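Local coordinates for galactan 1,3-beta-galactosidase (Phanerochaete chrysosporium, PDB 7BYT), which probably hydrolyses beta-1,3-galactan from the chain end as a family 43 glycoside hydrolase, and carries a calcium- and galactose-binding carbohydrate-binding module, at residues R367-S372 with S412-Y417; Y307-G312 with K330-L335. All coordinates share one frame; numbering follows the deposited sequence.

Contact 1 of 2, residues R367-S372 with S412-Y417; sequences RNVTVS and SGQSNY. With NAG (2-acetamido-2-deoxy-beta-D-glucopyranose), chain B; GAL (beta-D-galactopyranose), chain G.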
loop_
_atom_site.group_PDB
_atom_site.type_symbol
_atom_site.label_atom_id
_atom_site.label_comp_id
_atom_site.label_asym_id
_atom_site.label_seq_id
_atom_site.Cartn_x
_atom_site.Cartn_y
_atom_site.Cartn_z
ATOM N N ARG A 367 -14.773 6.371 -10.933
ATOM C CA ARG A 367 -15.680 5.912 -11.967
ATOM C C ARG A 367 -15.712 4.385 -11.902
ATOM O O ARG A 367 -15.182 3.773 -10.975
ATOM C CB ARG A 367 -15.232 6.452 -13.329
ATOM C CG ARG A 367 -15.354 7.970 -13.469
ATOM C CD ARG A 367 -15.019 8.397 -14.885
ATOM N NE ARG A 367 -15.075 9.848 -15.031
ATOM C CZ ARG A 367 -15.144 10.477 -16.203
ATOM N NH1 ARG A 367 -15.172 9.791 -17.340
ATOM N NH2 ARG A 367 -15.188 11.804 -16.234
ATOM N N ASN A 368 -16.340 3.762 -12.885
ATOM C CA ASN A 368 -16.301 2.308 -12.995
ATOM C C ASN A 368 -16.675 1.967 -14.424
ATOM O O ASN A 368 -17.180 2.811 -15.168
ATOM C CB ASN A 368 -17.260 1.626 -12.002
ATOM C CG ASN A 368 -18.525 2.392 -11.858
ATOM O OD1 ASN A 368 -19.315 2.481 -12.800
ATOM N ND2 ASN A 368 -18.723 2.983 -10.694
ATOM N N VAL A 369 -16.440 0.713 -14.796
ATOM C CA VAL A 369 -16.703 0.253 -16.156
ATOM C C VAL A 369 -17.289 -1.149 -16.115
ATOM O O VAL A 369 -16.833 -2.002 -15.351
ATOM C CB VAL A 369 -15.438 0.324 -17.045
ATOM C CG1 VAL A 369 -14.337 -0.656 -16.595
ATOM C CG2 VAL A 369 -15.811 0.124 -18.518
ATOM N N THR A 370 -18.311 -1.383 -16.933
ATOM C CA THR A 370 -18.826 -2.737 -17.080
ATOM C C THR A 370 -17.942 -3.523 -18.039
ATOM O O THR A 370 -17.394 -2.981 -19.006
ATOM C CB THR A 370 -20.259 -2.727 -17.613
ATOM O OG1 THR A 370 -20.269 -2.129 -18.917
ATOM C CG2 THR A 370 -21.180 -1.957 -16.684
ATOM N N VAL A 371 -17.810 -4.819 -17.770
ATOM C CA VAL A 371 -16.962 -5.706 -18.559
ATOM C C VAL A 371 -17.736 -6.991 -18.825
ATOM O O VAL A 371 -18.243 -7.616 -17.883
ATOM C CB VAL A 371 -15.646 -6.028 -17.824
ATOM C CG1 VAL A 371 -14.766 -6.913 -18.690
ATOM C CG2 VAL A 371 -14.900 -4.744 -17.455
ATOM N N SER A 372 -17.831 -7.379 -20.096
ATOM C CA SER A 372 -18.417 -8.653 -20.491
ATOM C C SER A 372 -17.398 -9.415 -21.318
ATOM O O SER A 372 -16.822 -8.866 -22.264
ATOM C CB SER A 372 -19.695 -8.437 -21.307
ATOM O OG SER A 372 -20.144 -9.648 -21.892
ATOM N N SER A 412 -20.852 -1.320 -21.789
ATOM C CA SER A 412 -22.251 -1.567 -22.108
ATOM C C SER A 412 -23.153 -1.384 -20.892
ATOM O O SER A 412 -22.803 -1.764 -19.771
ATOM C CB SER A 412 -22.425 -2.977 -22.658
ATOM O OG SER A 412 -23.786 -3.196 -23.019
ATOM N N GLY A 413 -24.333 -0.802 -21.121
ATOM C CA GLY A 413 -25.397 -0.811 -20.137
ATOM C C GLY A 413 -25.321 0.239 -19.052
ATOM O O GLY A 413 -26.341 0.514 -18.410
ATOM N N GLN A 414 -24.166 0.849 -18.821
ATOM C CA GLN A 414 -24.024 1.773 -17.709
ATOM C C GLN A 414 -24.421 3.183 -18.119
ATOM O O GLN A 414 -24.074 3.655 -19.207
ATOM C CB GLN A 414 -22.599 1.754 -17.153
ATOM C CG GLN A 414 -21.519 2.155 -18.138
ATOM C CD GLN A 414 -20.135 2.023 -17.545
ATOM O OE1 GLN A 414 -19.388 1.111 -17.887
ATOM N NE2 GLN A 414 -19.784 2.943 -16.653
ATOM N N SER A 415 -25.158 3.857 -17.232
ATOM C CA SER A 415 -25.605 5.213 -17.519
ATOM C C SER A 415 -24.529 6.250 -17.237
ATOM O O SER A 415 -24.571 7.339 -17.818
ATOM C CB SER A 415 -26.876 5.550 -16.729
ATOM O OG SER A 415 -26.658 5.414 -15.340
ATOM N N ASN A 416 -23.567 5.931 -16.376
ATOM C CA ASN A 416 -22.483 6.843 -16.054
ATOM C C ASN A 416 -21.332 6.656 -17.037
ATOM O O ASN A 416 -21.176 5.602 -17.662
ATOM C CB ASN A 416 -21.979 6.581 -14.629
ATOM C CG ASN A 416 -21.484 5.149 -14.430
ATOM O OD1 ASN A 416 -22.216 4.190 -14.684
ATOM N ND2 ASN A 416 -20.244 5.001 -13.965
ATOM N N TYR A 417 -20.527 7.704 -17.174
ATOM C CA TYR A 417 -19.301 7.592 -17.956
ATOM C C TYR A 417 -18.255 6.789 -17.196
ATOM O O TYR A 417 -17.990 7.032 -16.009
ATOM C CB TYR A 417 -18.751 8.977 -18.288
ATOM C CG TYR A 417 -19.505 9.682 -19.394
ATOM C CD1 TYR A 417 -19.469 9.210 -20.699
ATOM C CD2 TYR A 417 -20.267 10.808 -19.126
ATOM C CE1 TYR A 417 -20.163 9.852 -21.716
ATOM C CE2 TYR A 417 -20.963 11.457 -20.131
ATOM C CZ TYR A 417 -20.913 10.973 -21.419
ATOM O OH TYR A 417 -21.610 11.620 -22.421
HETATM C C1 NAG B . -19.862 3.834 -10.498
HETATM C C2 NAG B . -20.396 3.819 -9.078
HETATM C C3 NAG B . -21.466 4.896 -8.909
HETATM C C4 NAG B . -20.944 6.254 -9.370
HETATM C C5 NAG B . -20.354 6.147 -10.775
HETATM C C6 NAG B . -19.668 7.415 -11.230
HETATM C C7 NAG B . -20.466 1.789 -7.706
HETATM C C8 NAG B . -21.099 0.445 -7.511
HETATM N N2 NAG B . -20.919 2.503 -8.739
HETATM O O3 NAG B . -21.830 4.953 -7.533
HETATM O O4 NAG B . -22.002 7.205 -9.440
HETATM O O5 NAG B . -19.358 5.118 -10.798
HETATM O O6 NAG B . -19.112 7.246 -12.529
HETATM O O7 NAG B . -19.604 2.222 -6.940
HETATM C C1 GAL G . -13.793 13.263 -19.401
HETATM C C2 GAL G . -13.344 12.080 -20.261
HETATM C C3 GAL G . -14.333 11.826 -21.419
HETATM C C4 GAL G . -15.752 11.645 -20.877
HETATM C C5 GAL G . -16.064 12.861 -20.012
HETATM C C6 GAL G . -17.408 12.788 -19.313
HETATM O O1 GAL G . -12.951 13.385 -18.272
HETATM O O2 GAL G . -12.061 12.342 -20.815
HETATM O O3 GAL G . -13.968 10.654 -22.163
HETATM O O4 GAL G . -15.859 10.460 -20.054
HETATM O O5 GAL G . -15.094 13.020 -18.959
HETATM O O6 GAL G . -17.769 14.081 -18.799
HETATM O O HOH W 1 -21.903 1.750 -13.495
HETATM O O HOH W 2 -19.573 -4.046 -21.300
#
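Gln414 reaches Asn368 and Thr370 on the side of strand 367-373 that faces strand 405-410, with CG set between its own backbone N and carbonyl carbon (chi1 61°) and the chain extended beyond. This carries its amide to their backbone. Gln414 NE2 donates to Asn368 O at 3.0 Å, almost straight at 173°. Gln414 OE1 accepts from Thr370 N at 2.9 Å. One side-chain amide thus bridges two backbone groups of the strand, much as a neighbouring strand might, and the two bonds fix its rotation. NE2 also makes weak bonds to Asn416 OD1 and O, within the loop.

Asn416 has a similar first torsion and crosses Asn368 at about a right angle, their amide planes 63° apart. Asn416 ND2 donates to Asn368 OD1 at 2.9 Å, from above the carbonyl plane. A water donates to OD1 of both residues. Asn368 ND2 is bonded covalently to C1 of an N-acetylglucosamine, and Asn416 ND2 also donates to O6 of that sugar. The loop therefore holds the glycosylated side chain and its glycan together.

At the other end, Thr370 OG1 donates to Ser412 O at 2.7 Å. Near Tyr417, the extended Arg367 side chain passes the loop backbone, with CD 3.5 Å from Tyr417 O. Its NH1 donates to galactose O4 and its NH2 to galactose O5 at 3.0 Å. Asp363 forms a salt bridge with NE, and Ala418 O accepts from NH1, so the guanidinium is gripped from several sides. Galactose C6 lies over one face of the Tyr417 ring, 3.5 Å from CD2 and offset toward the rim. An arginine bonding to sugar oxygens beside an aromatic ring that faces a sugar carbon is characteristic of a carbohydrate-binding site, here the galactose site of the CBM6-family module.

Contact 2 of 2, residues Y307-G312 with K330-L335; sequences YEAENG and KAVGYL. With CA (calcium ion), chain E; GAL (beta-D-galactopyranose), chain G.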
loop_
_atom_site.group_PDB
_atom_site.type_symbol
_atom_site.label_atom_id
_atom_site.label_comp_id
_atom_site.label_asym_id
_atom_site.label_seq_id
_atom_site.Cartn_x
_atom_site.Cartn_y
_atom_site.Cartn_z
ATOM N N TYR A 307 -3.114 -5.081 -25.206
ATOM C CA TYR A 307 -4.039 -4.775 -26.291
ATOM C C TYR A 307 -4.466 -3.328 -26.131
ATOM O O TYR A 307 -4.998 -2.955 -25.081
ATOM C CB TYR A 307 -5.282 -5.676 -26.217
ATOM C CG TYR A 307 -4.978 -7.151 -26.311
ATOM C CD1 TYR A 307 -4.625 -7.885 -25.181
ATOM C CD2 TYR A 307 -5.030 -7.815 -27.534
ATOM C CE1 TYR A 307 -4.332 -9.244 -25.270
ATOM C CE2 TYR A 307 -4.745 -9.174 -27.627
ATOM C CZ TYR A 307 -4.392 -9.873 -26.494
ATOM O OH TYR A 307 -4.107 -11.220 -26.577
ATOM N N GLU A 308 -4.245 -2.516 -27.163
ATOM C CA GLU A 308 -4.618 -1.108 -27.093
ATOM C C GLU A 308 -6.121 -0.961 -27.272
ATOM O O GLU A 308 -6.712 -1.567 -28.165
ATOM C CB GLU A 308 -3.901 -0.302 -28.176
ATOM C CG GLU A 308 -2.404 -0.309 -28.082
ATOM C CD GLU A 308 -1.855 0.523 -26.931
ATOM O OE1 GLU A 308 -2.628 1.218 -26.227
ATOM O OE2 GLU A 308 -0.622 0.480 -26.732
ATOM N N ALA A 309 -6.752 -0.156 -26.417
ATOM C CA ALA A 309 -8.196 0.025 -26.536
ATOM C C ALA A 309 -8.577 0.668 -27.868
ATOM O O ALA A 309 -9.613 0.324 -28.458
ATOM C CB ALA A 309 -8.716 0.851 -25.359
ATOM N N GLU A 310 -7.747 1.601 -28.356
ATOM C CA GLU A 310 -8.014 2.321 -29.593
ATOM C C GLU A 310 -7.953 1.419 -30.820
ATOM O O GLU A 310 -8.425 1.820 -31.889
ATOM C CB GLU A 310 -7.036 3.491 -29.739
ATOM C CG GLU A 310 -5.569 3.103 -29.804
ATOM C CD GLU A 310 -4.881 3.103 -28.444
ATOM O OE1 GLU A 310 -5.559 2.871 -27.418
ATOM O OE2 GLU A 310 -3.654 3.351 -28.403
ATOM N N ASN A 311 -7.388 0.220 -30.693
ATOM C CA ASN A 311 -7.393 -0.762 -31.775
ATOM C C ASN A 311 -8.621 -1.661 -31.733
ATOM O O ASN A 311 -8.807 -2.483 -32.641
ATOM C CB ASN A 311 -6.111 -1.609 -31.764
ATOM C CG ASN A 311 -4.880 -0.802 -32.139
ATOM O OD1 ASN A 311 -4.981 0.220 -32.817
ATOM N ND2 ASN A 311 -3.713 -1.257 -31.699
ATOM N N GLY A 312 -9.466 -1.526 -30.706
ATOM C CA GLY A 312 -10.698 -2.276 -30.628
ATOM C C GLY A 312 -11.796 -1.663 -31.474
ATOM O O GLY A 312 -11.626 -0.643 -32.142
ATOM N N LYS A 330 -2.909 7.149 -27.547
ATOM C CA LYS A 330 -4.348 7.184 -27.753
ATOM C C LYS A 330 -5.057 6.363 -26.687
ATOM O O LYS A 330 -4.488 5.448 -26.086
ATOM C CB LYS A 330 -4.734 6.685 -29.154
ATOM C CG LYS A 330 -4.182 7.555 -30.284
ATOM C CD LYS A 330 -4.711 7.093 -31.629
ATOM C CE LYS A 330 -4.207 8.001 -32.749
ATOM N NZ LYS A 330 -3.912 9.381 -32.267
ATOM N N ALA A 331 -6.333 6.704 -26.477
ATOM C CA ALA A 331 -7.207 5.996 -25.556
ATOM C C ALA A 331 -8.617 6.101 -26.115
ATOM O O ALA A 331 -8.871 6.842 -27.065
ATOM C CB ALA A 331 -7.146 6.589 -24.142
ATOM N N VAL A 332 -9.543 5.357 -25.522
ATOM C CA VAL A 332 -10.950 5.435 -25.904
ATOM C C VAL A 332 -11.685 6.220 -24.835
ATOM O O VAL A 332 -11.626 5.871 -23.648
ATOM C CB VAL A 332 -11.563 4.040 -26.108
ATOM C CG1 VAL A 332 -13.067 4.160 -26.406
ATOM C CG2 VAL A 332 -10.854 3.318 -27.253
ATOM N N GLY A 333 -12.368 7.284 -25.257
ATOM C CA GLY A 333 -13.112 8.149 -24.374
ATOM C C GLY A 333 -14.612 8.006 -24.574
ATOM O O GLY A 333 -15.090 7.260 -25.421
ATOM N N TYR A 334 -15.355 8.752 -23.759
ATOM C CA TYR A 334 -16.820 8.693 -23.777
ATOM C C TYR A 334 -17.327 7.249 -23.739
ATOM O O TYR A 334 -18.227 6.846 -24.479
ATOM C CB TYR A 334 -17.406 9.540 -24.919
ATOM C CG TYR A 334 -17.277 11.014 -24.580
ATOM C CD1 TYR A 334 -16.091 11.701 -24.805
ATOM C CD2 TYR A 334 -18.315 11.686 -23.950
ATOM C CE1 TYR A 334 -15.958 13.035 -24.445
ATOM C CE2 TYR A 334 -18.189 13.019 -23.594
ATOM C CZ TYR A 334 -17.014 13.680 -23.846
ATOM O OH TYR A 334 -16.900 15.006 -23.487
ATOM N N LEU A 335 -16.709 6.454 -22.866
ATOM C CA LEU A 335 -17.142 5.092 -22.612
ATOM C C LEU A 335 -18.220 5.101 -21.541
ATOM O O LEU A 335 -18.220 5.942 -20.637
ATOM C CB LEU A 335 -15.969 4.230 -22.146
ATOM C CG LEU A 335 -15.036 3.778 -23.265
ATOM C CD1 LEU A 335 -13.825 3.103 -22.646
ATOM C CD2 LEU A 335 -15.763 2.814 -24.214
HETATM CA CA CA E . -3.678 3.242 -25.888
HETATM C C1 GAL G . -13.793 13.263 -19.401
HETATM C C2 GAL G . -13.344 12.080 -20.261
HETATM C C3 GAL G . -14.333 11.826 -21.419
HETATM C C4 GAL G . -15.752 11.645 -20.877
HETATM C C5 GAL G . -16.064 12.861 -20.012
HETATM C C6 GAL G . -17.408 12.788 -19.313
HETATM O O1 GAL G . -12.951 13.385 -18.272
HETATM O O2 GAL G . -12.061 12.342 -20.815
HETATM O O3 GAL G . -13.968 10.654 -22.163
HETATM O O4 GAL G . -15.859 10.460 -20.054
HETATM O O5 GAL G . -15.094 13.020 -18.959
HETATM O O6 GAL G . -17.769 14.081 -18.799
#
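The calcium site of the carbohydrate-binding module joins these two segments. Glu310 grips the ion with both carboxylate oxygens, OE1 and OE2 each at 2.5 Å. Lys330 binds it through the backbone O at 2.4 Å. Glu308, also in 307-312, adds OE1 at 2.3 Å from the ion, and Ser327 and Asp422 complete the shell. Glu310 has CG between its backbone N and carbonyl carbon (chi1 61°) and bends at chi2, which turns the carboxylate to the ion. Its OE1 and Lys330 O are close because both bind calcium. The positive ion probably offsets the repulsion between these oxygens.

Beside the metal, the Glu310 side chain crosses that of Lys330 at about a right angle, with CG 3.7 Å from Lys330 CB. Ala309 CB packs on Val332 CG2 at 3.8 Å, next to Leu421 and Ile320.

Further along 330-335, Tyr334 N donates to galactose O3 at 2.8 Å and 171°. Galactose C4 sits over the centre of the Tyr334 ring, 3.7 Å above its plane. Replacing Tyr334 by an alanine removes the ring and is likely to leave the sugar face that holds C4 without its aromatic platform and Tyr417 without one of its ring neighbours. This CH-pi packing of a pyranose on a tyrosine is typical of carbohydrate-binding sites, while the calcium site belongs to the beta-sandwich fold of the module.

Both contacts lie in the C-terminal carbohydrate-binding module, and the chain makes them in series. Strand 305-308 leads into contact 2. The chain then runs through strands 313-316 and 319-322 and returns at 330-335, closing a short loop at the calcium site. This joins the end of strand 305-308, in the four-stranded sheet, to the hairpin 319-322/330-333. Contact 1 opens at strand 367-373, in the five-stranded sheet, and ties it to the loop leading to strand 420-426, which comes back at 412-417. Neither loop encloses or crosses the other. The contact centres are about 14 Å apart, and the two meet where Tyr417 CE1 lies 3.4 Å from Tyr334 CD2. Both also touch one galactose.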